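Local coordinates for protein Ribose/Galactose Isomerase (Vibrio parahaemolyticus, PDB 3ONO) that probably interconverts aldose and ketose sugar phosphates as an isomerase of the LacAB/RpiB type, at residues A[52-57]-A[182-186]; A[102-107]-A[140-145]; A[12-18]-A[38-44]. All blocks are in the same frame, centred on the assembly; numbering follows the deposited sequence. Where two conformers were deposited one is given.

How the contacts relate
Contact 3 (12-18 with 38-44) joins the loops that follow two neighbouring parallel strands, 5-8 and 35-38, and closes along the chain before contact 1 opens. Contact 1 (52-57 with 182-186) then brings helix 180-186 onto helix 51-63; its centre is about 14 Å from that of contact 3, and the two touch where M57 CE lies 3.4 Å from V39 O. Contact 2 (102-107 with 140-145), nested within the loop closed by contact 1, sits on the other side of the chain's centre, its centre about 29 Å from each of the others. Contacts 1 and 2 both reach the second subunit; no other chain touches contact 3.

Contact 1: residues A[52-57]-A[182-186]; sequences IHLGIM and LVKTA
This is a buried helix-helix contact of the alpha-beta-alpha sandwich, in which helix 180-186 of the C-terminal part packs across helix 51-63, the helix that follows the edge strand 35-38. The local axes approach to 8.9 Å and cross at -75°, so the helices meet over a short patch with 383 Å² buried in total. The CA atoms of H53 and A186 are only 4.9 Å apart, and the methyl group of A186 permits this closeness: its CB lies 3.9 Å from H53 O and 3.8 Å from I56 CG2.

Both segments are helical, with phi/psi near -62/-42. No hydrogen bond crosses between them; the contact rests on apolar packing and one CH-pi interaction. I56 (chi1 m, chi2 t) points toward the other helix, placing CD1 3.9 Å from L182 CB and CG2 4.1 Å from V183 CG1. I52 CG2 extends the row to L182 CD1 at 3.9 Å, and beside this pair the second subunit adds I159 against I52 and V163 against L182.

T185 CG2 sits over one face of the H53 ring (chi1 m, chi2 110°), 3.6 Å from the ring centroid and 19° off the normal. At the ring edge, H53 CD2 is 3.3 Å from L182 O, while ND1 is hydrogen-bonded to T50 N. T185 OG1 bonds instead to E181 O within its own helix. Selenomethionine M57 (chi1 m, chi2 t, chi3 p), one turn after H53, sets its CG 3.3 Å from A186 O and 3.7 Å from A186 CB.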
loop_
_atom_site.group_PDB
_atom_site.type_symbol
_atom_site.label_atom_id
_atom_site.label_comp_id
_atom_site.label_asym_id
_atom_site.label_seq_id
_atom_site.Cartn_x
_atom_site.Cartn_y
_atom_site.Cartn_z
ATOM N N ILE A 52 -5.516 -2.420 25.284
ATOM C CA ILE A 52 -5.298 -1.546 26.425
ATOM C C ILE A 52 -4.162 -2.085 27.287
ATOM O O ILE A 52 -3.263 -1.348 27.694
ATOM C CB ILE A 52 -6.573 -1.420 27.320
ATOM C CG1 ILE A 52 -7.734 -0.837 26.518
ATOM C CG2 ILE A 52 -6.276 -0.534 28.560
ATOM C CD1 ILE A 52 -7.491 0.572 25.983
ATOM N N HIS A 53 -4.190 -3.383 27.568
ATOM C CA HIS A 53 -3.155 -3.982 28.397
ATOM C C HIS A 53 -1.805 -3.878 27.703
ATOM O O HIS A 53 -0.785 -3.703 28.358
ATOM C CB HIS A 53 -3.481 -5.440 28.704
ATOM C CG HIS A 53 -4.819 -5.620 29.347
ATOM N ND1 HIS A 53 -5.884 -6.214 28.694
ATOM C CD2 HIS A 53 -5.275 -5.262 30.574
ATOM C CE1 HIS A 53 -6.933 -6.225 29.502
ATOM N NE2 HIS A 53 -6.590 -5.650 30.649
ATOM N N LEU A 54 -1.799 -3.992 26.375
ATOM C CA LEU A 54 -0.535 -3.899 25.653
ATOM C C LEU A 54 0.216 -2.601 25.964
ATOM O O LEU A 54 1.442 -2.607 26.170
ATOM C CB LEU A 54 -0.760 -4.029 24.132
ATOM C CG LEU A 54 -1.378 -5.346 23.655
ATOM C CD1 LEU A 54 -1.549 -5.335 22.118
ATOM C CD2 LEU A 54 -0.545 -6.561 24.085
ATOM N N GLY A 55 -0.486 -1.479 25.948
ATOM C CA GLY A 55 0.164 -0.208 26.215
ATOM C C GLY A 55 0.768 -0.171 27.612
ATOM O O GLY A 55 1.875 0.348 27.825
ATOM N N ILE A 56 0.029 -0.700 28.583
ATOM C CA ILE A 56 0.517 -0.704 29.970
ATOM C C ILE A 56 1.765 -1.579 30.085
ATOM O O ILE A 56 2.759 -1.202 30.728
ATOM C CB ILE A 56 -0.579 -1.218 30.931
ATOM C CG1 ILE A 56 -1.746 -0.238 30.946
ATOM C CG2 ILE A 56 -0.023 -1.405 32.354
ATOM C CD1 ILE A 56 -3.047 -0.852 31.463
HETATM N N MSE A 57 1.713 -2.749 29.453
HETATM C CA MSE A 57 2.879 -3.633 29.385
HETATM C C MSE A 57 4.068 -2.964 28.713
HETATM O O MSE A 57 5.203 -3.090 29.178
HETATM C CB MSE A 57 2.517 -4.944 28.666
HETATM C CG MSE A 57 1.380 -5.647 29.368
HETATM SE SE MSE A 57 0.462 -6.938 28.254
HETATM C CE MSE A 57 1.737 -8.349 28.555
ATOM N N LEU A 182 -6.901 -3.267 35.357
ATOM C CA LEU A 182 -6.194 -3.282 34.078
ATOM C C LEU A 182 -4.730 -3.597 34.294
ATOM O O LEU A 182 -4.163 -4.396 33.569
ATOM C CB LEU A 182 -6.303 -1.948 33.353
ATOM C CG LEU A 182 -7.651 -1.554 32.763
ATOM C CD1 LEU A 182 -7.562 -0.128 32.261
ATOM C CD2 LEU A 182 -8.059 -2.497 31.613
ATOM N N VAL A 183 -4.105 -2.972 35.289
ATOM C CA VAL A 183 -2.672 -3.172 35.453
ATOM C C VAL A 183 -2.386 -4.588 35.945
ATOM O O VAL A 183 -1.422 -5.224 35.497
ATOM C CB VAL A 183 -2.044 -2.137 36.392
ATOM C CG1 VAL A 183 -0.521 -2.256 36.345
ATOM C CG2 VAL A 183 -2.498 -0.722 36.002
ATOM N N LYS A 184 -3.207 -5.083 36.876
ATOM C CA LYS A 184 -3.047 -6.458 37.349
ATOM C C LYS A 184 -3.113 -7.452 36.191
ATOM O O LYS A 184 -2.324 -8.411 36.122
ATOM C CB LYS A 184 -4.112 -6.818 38.394
ATOM C CG LYS A 184 -4.003 -6.055 39.685
ATOM C CD LYS A 184 -5.173 -6.427 40.610
ATOM C CE LYS A 184 -5.005 -5.838 42.000
ATOM N NZ LYS A 184 -5.229 -4.369 41.999
ATOM N N THR A 185 -4.060 -7.232 35.289
ATOM C CA THR A 185 -4.200 -8.105 34.122
ATOM C C THR A 185 -2.957 -7.989 33.248
ATOM O O THR A 185 -2.417 -8.989 32.787
ATOM C CB THR A 185 -5.459 -7.768 33.307
ATOM O OG1 THR A 185 -6.624 -8.081 34.097
ATOM C CG2 THR A 185 -5.481 -8.583 31.986
ATOM N N ALA A 186 -2.489 -6.756 33.054
ATOM C CA ALA A 186 -1.326 -6.520 32.182
ATOM C C ALA A 186 -0.084 -7.282 32.658
ATOM O O ALA A 186 0.684 -7.793 31.839
ATOM C CB ALA A 186 -1.029 -5.014 32.066
#

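Contact 2: residues A[102-107]-A[140-145]; sequences FLFNQI and KRGEGY
Aromatic packing opens 102-107, near the C-terminal end of helix 98-108, with a pi-type turn at 104-107. The ring edge of F102 (chi1 t) meets the face of Y145 in an offset edge-to-face pair (centroids 5.4 Å apart, planes at 86°, F102 CE2 3.4 Å from Y145 CD2); the third subunit packs L127 on both rings and its E126 accepts Y145 OH. L103 adds CD2 at 3.6 Å from Y145 CD1. N105 O accepts G142 N at 2.7 Å. Q106 (chi1 and chi2 m) bridges the loop with its amide, NE2 hydrogen-bonding K140 O at 2.5 Å and OE1 accepting E143 N at 2.9 Å; Q106 O receives G144 N at 2.9 Å. Q106 and G142 CA atoms are 4.0 Å apart. Loop NH groups satisfy carbonyls near the helix C-terminus. Positive phi at G142 (71°) favours glycine, and a CB on G144 (81/157) would jam against the preceding carbonyl O. I107 CG1 lies 4.2 Å from Y145 CB.

The 140-145 loop, between helices 125-136 and 150-167, wraps the end of helix 98-108: Q153 and Q154 of helix 150-167 bond Y145 N and G142 O, and N105 ND2 bonds A136 O of helix 125-136.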
loop_
_atom_site.group_PDB
_atom_site.type_symbol
_atom_site.label_atom_id
_atom_site.label_comp_id
_atom_site.label_asym_id
_atom_site.label_seq_id
_atom_site.Cartn_x
_atom_site.Cartn_y
_atom_site.Cartn_z
ATOM N N PHE A 102 12.465 1.284 8.600
ATOM C CA PHE A 102 13.708 2.018 8.409
ATOM C C PHE A 102 13.545 3.510 8.718
ATOM O O PHE A 102 14.306 4.067 9.516
ATOM C CB PHE A 102 14.250 1.846 7.007
ATOM C CG PHE A 102 15.515 2.610 6.780
ATOM C CD1 PHE A 102 16.705 2.165 7.330
ATOM C CD2 PHE A 102 15.499 3.800 6.088
ATOM C CE1 PHE A 102 17.868 2.885 7.150
ATOM C CE2 PHE A 102 16.668 4.524 5.897
ATOM C CZ PHE A 102 17.841 4.070 6.425
ATOM N N LEU A 103 12.555 4.146 8.095
ATOM C CA LEU A 103 12.315 5.577 8.311
ATOM C C LEU A 103 11.977 5.871 9.771
ATOM O O LEU A 103 12.432 6.869 10.331
ATOM C CB LEU A 103 11.179 6.085 7.426
ATOM C CG LEU A 103 11.500 6.071 5.932
ATOM C CD1 LEU A 103 10.267 6.425 5.129
ATOM C CD2 LEU A 103 12.671 7.044 5.660
ATOM N N PHE A 104 11.162 5.026 10.389
ATOM C CA PHE A 104 10.845 5.234 11.798
ATOM C C PHE A 104 12.130 5.272 12.626
ATOM O O PHE A 104 12.333 6.173 13.439
ATOM C CB PHE A 104 9.931 4.128 12.315
ATOM C CG PHE A 104 9.621 4.225 13.799
ATOM C CD1 PHE A 104 8.764 5.195 14.285
ATOM C CD2 PHE A 104 10.184 3.324 14.691
ATOM C CE1 PHE A 104 8.460 5.256 15.640
ATOM C CE2 PHE A 104 9.885 3.391 16.058
ATOM C CZ PHE A 104 9.023 4.364 16.515
ATOM N N ASN A 105 12.999 4.295 12.417
ATOM C CA ASN A 105 14.241 4.239 13.195
ATOM C C ASN A 105 15.118 5.456 12.967
ATOM O O ASN A 105 15.742 5.962 13.904
ATOM C CB ASN A 105 15.053 3.007 12.824
ATOM C CG ASN A 105 14.537 1.746 13.477
ATOM O OD1 ASN A 105 13.818 1.789 14.466
ATOM N ND2 ASN A 105 14.946 0.600 12.932
ATOM N N GLN A 106 15.190 5.921 11.732
ATOM C CA GLN A 106 16.080 7.039 11.416
ATOM C C GLN A 106 15.514 8.411 11.804
ATOM O O GLN A 106 16.251 9.261 12.304
ATOM C CB GLN A 106 16.482 7.042 9.945
ATOM C CG GLN A 106 17.163 5.759 9.481
ATOM C CD GLN A 106 18.147 5.212 10.497
ATOM O OE1 GLN A 106 18.939 5.965 11.102
ATOM N NE2 GLN A 106 18.099 3.890 10.707
ATOM N N ILE A 107 14.218 8.614 11.566
ATOM C CA ILE A 107 13.592 9.923 11.750
ATOM C C ILE A 107 13.083 10.091 13.178
ATOM O O ILE A 107 13.345 11.111 13.840
ATOM C CB ILE A 107 12.409 10.122 10.774
ATOM C CG1 ILE A 107 12.888 10.096 9.300
ATOM C CG2 ILE A 107 11.628 11.414 11.109
ATOM C CD1 ILE A 107 11.696 10.105 8.339
ATOM N N LYS A 140 21.923 0.887 12.010
ATOM C CA LYS A 140 21.884 1.881 13.071
ATOM C C LYS A 140 20.582 2.665 13.081
ATOM O O LYS A 140 19.812 2.645 12.112
ATOM C CB LYS A 140 23.072 2.840 12.973
ATOM C CG LYS A 140 24.416 2.176 13.197
ATOM C CD LYS A 140 25.537 3.197 13.261
ATOM C CE LYS A 140 26.864 2.564 12.875
ATOM N NZ LYS A 140 26.834 2.047 11.474
ATOM N N ARG A 141 20.348 3.381 14.172
ATOM C CA ARG A 141 19.093 4.087 14.369
ATOM C C ARG A 141 19.339 5.563 14.691
ATOM O O ARG A 141 20.394 5.928 15.228
ATOM C CB ARG A 141 18.281 3.387 15.467
ATOM C CG ARG A 141 18.041 1.898 15.169
ATOM C CD ARG A 141 17.315 1.142 16.303
ATOM N NE ARG A 141 18.183 0.888 17.452
ATOM C CZ ARG A 141 19.020 -0.147 17.563
ATOM N NH1 ARG A 141 19.111 -1.043 16.590
ATOM N NH2 ARG A 141 19.770 -0.285 18.652
ATOM N N GLY A 142 18.374 6.407 14.335
ATOM C CA GLY A 142 18.434 7.831 14.606
ATOM C C GLY A 142 19.416 8.686 13.832
ATOM O O GLY A 142 19.860 9.701 14.359
ATOM N N GLU A 143 19.739 8.324 12.585
ATOM C CA GLU A 143 20.697 9.108 11.818
ATOM C C GLU A 143 20.023 10.163 10.964
ATOM O O GLU A 143 20.686 10.933 10.269
ATOM C CB GLU A 143 21.579 8.203 10.951
ATOM C CG GLU A 143 22.392 7.216 11.769
ATOM C CD GLU A 143 23.427 6.469 10.942
ATOM O OE1 GLU A 143 23.134 6.136 9.769
ATOM O OE2 GLU A 143 24.533 6.221 11.473
ATOM N N GLY A 144 18.696 10.208 11.016
ATOM C CA GLY A 144 17.945 11.109 10.157
ATOM C C GLY A 144 17.742 10.559 8.744
ATOM O O GLY A 144 18.491 9.682 8.307
ATOM N N TYR A 145 16.755 11.000 8.019
ATOM C CA TYR A 145 16.775 10.524 6.661
ATOM C C TYR A 145 16.290 11.644 5.803
ATOM O O TYR A 145 15.190 12.157 6.017
ATOM C CB TYR A 145 15.968 9.230 6.503
ATOM C CG TYR A 145 16.239 8.573 5.167
ATOM C CD1 TYR A 145 15.415 8.821 4.086
ATOM C CD2 TYR A 145 17.337 7.739 4.983
ATOM C CE1 TYR A 145 15.657 8.242 2.847
ATOM C CE2 TYR A 145 17.589 7.147 3.747
ATOM C CZ TYR A 145 16.739 7.409 2.689
ATOM O OH TYR A 145 16.978 6.847 1.462
#

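Contact 3: residues A[12-18]-A[38-44]; sequences NSQAAKN and NVGMTDE
Side chains and backbone of the segments that follow strands 5-8 and 35-38 pack together here, burying 401 Å² in total. Selenomethionine M41 (chi1 m, chi2 t, chi3 p) points toward the 12-18 segment and bends its SE against N12, 3.4 Å from N12 N and 3.7 Å from N12 CB. The p rotamer of N12 (chi1 72°) leads its amide away, where ND2 bonds to L49 O. A15 faces the other segment, CB 4.1 Å from M41 CB and 3.8 Å from E44 N; its CA is 4.7 Å from that of D43, and D43 CA makes a CA-H...O contact to A15 O at 3.5 Å. D43 turns away in the p rotamer and bonds N45 N.

N18 (chi1 t) starts helix 18-31 and extends toward the 38-44 segment, its CG 3.1 Å from M41 O. E44 (chi1 m, chi2 t) is exposed and runs past A15, E44 CG 4.1 Å from A15 CB. Its OE2 accepts a 3.0 Å bond from water 1, which also donates to S13 O (2.9 Å) and accepts from A16 N (2.9 Å). Water 2 lies between A15 O (3.0 Å) and T42 O (2.7 Å).

Within 12-18, K17 N bonds Q14 O at 2.9 Å and N18 N bonds A15 O at 3.1 Å. Strands 5-8 and 35-38 are adjacent and parallel in the sheet, so the arrangement is the meeting of loops at the C-terminal strand ends typical of a Rossmann-like alpha-beta-alpha sandwich.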
loop_
_atom_site.group_PDB
_atom_site.type_symbol
_atom_site.label_atom_id
_atom_site.label_comp_id
_atom_site.label_asym_id
_atom_site.label_seq_id
_atom_site.Cartn_x
_atom_site.Cartn_y
_atom_site.Cartn_z
ATOM N N ASN A 12 -5.920 -10.264 22.080
ATOM C CA ASN A 12 -6.810 -11.395 21.814
ATOM C C ASN A 12 -7.279 -11.502 20.366
ATOM O O ASN A 12 -7.397 -12.609 19.818
ATOM C CB ASN A 12 -7.996 -11.401 22.790
ATOM C CG ASN A 12 -8.996 -10.304 22.497
ATOM O OD1 ASN A 12 -9.901 -10.483 21.667
ATOM N ND2 ASN A 12 -8.839 -9.152 23.162
ATOM N N SER A 13 -7.542 -10.373 19.721
ATOM C CA SER A 13 -8.124 -10.473 18.377
ATOM C C SER A 13 -7.157 -11.119 17.378
ATOM O O SER A 13 -7.583 -11.785 16.420
ATOM C CB SER A 13 -8.639 -9.114 17.859
ATOM O OG SER A 13 -7.593 -8.230 17.464
ATOM N N GLN A 14 -5.860 -10.936 17.610
ATOM C CA GLN A 14 -4.838 -11.463 16.694
ATOM C C GLN A 14 -3.994 -12.593 17.292
ATOM O O GLN A 14 -2.967 -12.971 16.732
ATOM C CB GLN A 14 -3.915 -10.334 16.235
ATOM C CG GLN A 14 -4.665 -9.131 15.718
ATOM C CD GLN A 14 -5.629 -9.500 14.603
ATOM O OE1 GLN A 14 -5.261 -10.202 13.652
ATOM N NE2 GLN A 14 -6.876 -9.040 14.717
ATOM N N ALA A 15 -4.439 -13.148 18.409
ATOM C CA ALA A 15 -3.635 -14.114 19.155
ATOM C C ALA A 15 -3.325 -15.381 18.376
ATOM O O ALA A 15 -2.280 -15.987 18.597
ATOM C CB ALA A 15 -4.313 -14.468 20.484
ATOM N N ALA A 16 -4.224 -15.781 17.479
ATOM C CA ALA A 16 -3.998 -16.987 16.656
ATOM C C ALA A 16 -2.745 -16.830 15.823
ATOM O O ALA A 16 -2.117 -17.816 15.450
ATOM C CB ALA A 16 -5.186 -17.264 15.752
ATOM N N LYS A 17 -2.389 -15.585 15.517
ATOM C CA LYS A 17 -1.248 -15.302 14.659
ATOM C C LYS A 17 0.060 -15.138 15.408
ATOM O O LYS A 17 1.106 -14.920 14.779
ATOM C CB LYS A 17 -1.518 -14.060 13.808
ATOM C CG LYS A 17 -2.476 -14.343 12.671
ATOM C CD LYS A 17 -2.929 -13.097 11.918
ATOM C CE LYS A 17 -3.769 -13.515 10.713
ATOM N NZ LYS A 17 -4.411 -12.355 10.028
ATOM N N ASN A 18 0.017 -15.225 16.738
ATOM C CA ASN A 18 1.242 -15.027 17.505
ATOM C C ASN A 18 2.349 -16.024 17.161
ATOM O O ASN A 18 3.512 -15.634 17.056
ATOM C CB ASN A 18 0.992 -15.006 19.015
ATOM C CG ASN A 18 2.279 -14.909 19.802
ATOM O OD1 ASN A 18 2.773 -15.906 20.352
ATOM N ND2 ASN A 18 2.849 -13.712 19.844
ATOM N N ASN A 38 8.580 -13.078 24.202
ATOM C CA ASN A 38 7.218 -13.105 23.678
ATOM C C ASN A 38 6.338 -13.014 24.903
ATOM O O ASN A 38 6.094 -14.026 25.559
ATOM C CB ASN A 38 6.987 -14.408 22.897
ATOM C CG ASN A 38 5.661 -14.443 22.155
ATOM O OD1 ASN A 38 5.169 -15.528 21.802
ATOM N ND2 ASN A 38 5.091 -13.271 21.874
ATOM N N VAL A 39 5.904 -11.796 25.240
ATOM C CA VAL A 39 5.328 -11.535 26.564
ATOM C C VAL A 39 3.831 -11.301 26.561
ATOM O O VAL A 39 3.217 -11.248 27.629
ATOM C CB VAL A 39 5.986 -10.321 27.255
ATOM C CG1 VAL A 39 7.495 -10.501 27.303
ATOM C CG2 VAL A 39 5.621 -9.032 26.513
ATOM N N GLY A 40 3.254 -11.115 25.374
ATOM C CA GLY A 40 1.813 -10.991 25.249
ATOM C C GLY A 40 1.181 -12.363 25.050
ATOM O O GLY A 40 1.743 -13.374 25.473
HETATM N N MSE A 41 -0.001 -12.403 24.441
HETATM C CA MSE A 41 -0.680 -13.676 24.212
HETATM C C MSE A 41 0.065 -14.578 23.237
HETATM O O MSE A 41 0.613 -14.119 22.235
HETATM C CB MSE A 41 -2.106 -13.448 23.733
HETATM C CG MSE A 41 -2.971 -12.831 24.816
HETATM SE SE MSE A 41 -4.795 -12.598 24.236
HETATM C CE MSE A 41 -5.412 -14.438 24.426
ATOM N N THR A 42 0.087 -15.872 23.538
ATOM C CA THR A 42 0.748 -16.832 22.653
ATOM C C THR A 42 -0.264 -17.545 21.764
ATOM O O THR A 42 0.076 -18.069 20.703
ATOM C CB THR A 42 1.531 -17.881 23.468
ATOM O OG1 THR A 42 0.634 -18.544 24.368
ATOM C CG2 THR A 42 2.644 -17.212 24.283
ATOM N N ASP A 43 -1.514 -17.586 22.206
ATOM C CA ASP A 43 -2.607 -18.124 21.399
ATOM C C ASP A 43 -3.945 -17.695 21.997
ATOM O O ASP A 43 -3.970 -17.012 23.034
ATOM C CB ASP A 43 -2.507 -19.646 21.273
ATOM C CG ASP A 43 -2.475 -20.341 22.610
ATOM O OD1 ASP A 43 -3.407 -20.130 23.411
ATOM O OD2 ASP A 43 -1.513 -21.099 22.862
ATOM N N GLU A 44 -5.053 -18.083 21.366
ATOM C CA GLU A 44 -6.360 -17.553 21.782
ATOM C C GLU A 44 -6.776 -17.996 23.178
ATOM O O GLU A 44 -7.634 -17.368 23.805
ATOM C CB GLU A 44 -7.451 -17.902 20.770
ATOM C CG GLU A 44 -7.448 -16.978 19.560
ATOM C CD GLU A 44 -8.421 -17.411 18.477
ATOM O OE1 GLU A 44 -8.833 -18.593 18.487
ATOM O OE2 GLU A 44 -8.767 -16.570 17.616
HETATM O O HOH W 1 -6.741 -14.606 16.564
HETATM O O HOH W 2 -0.572 -18.412 18.106
#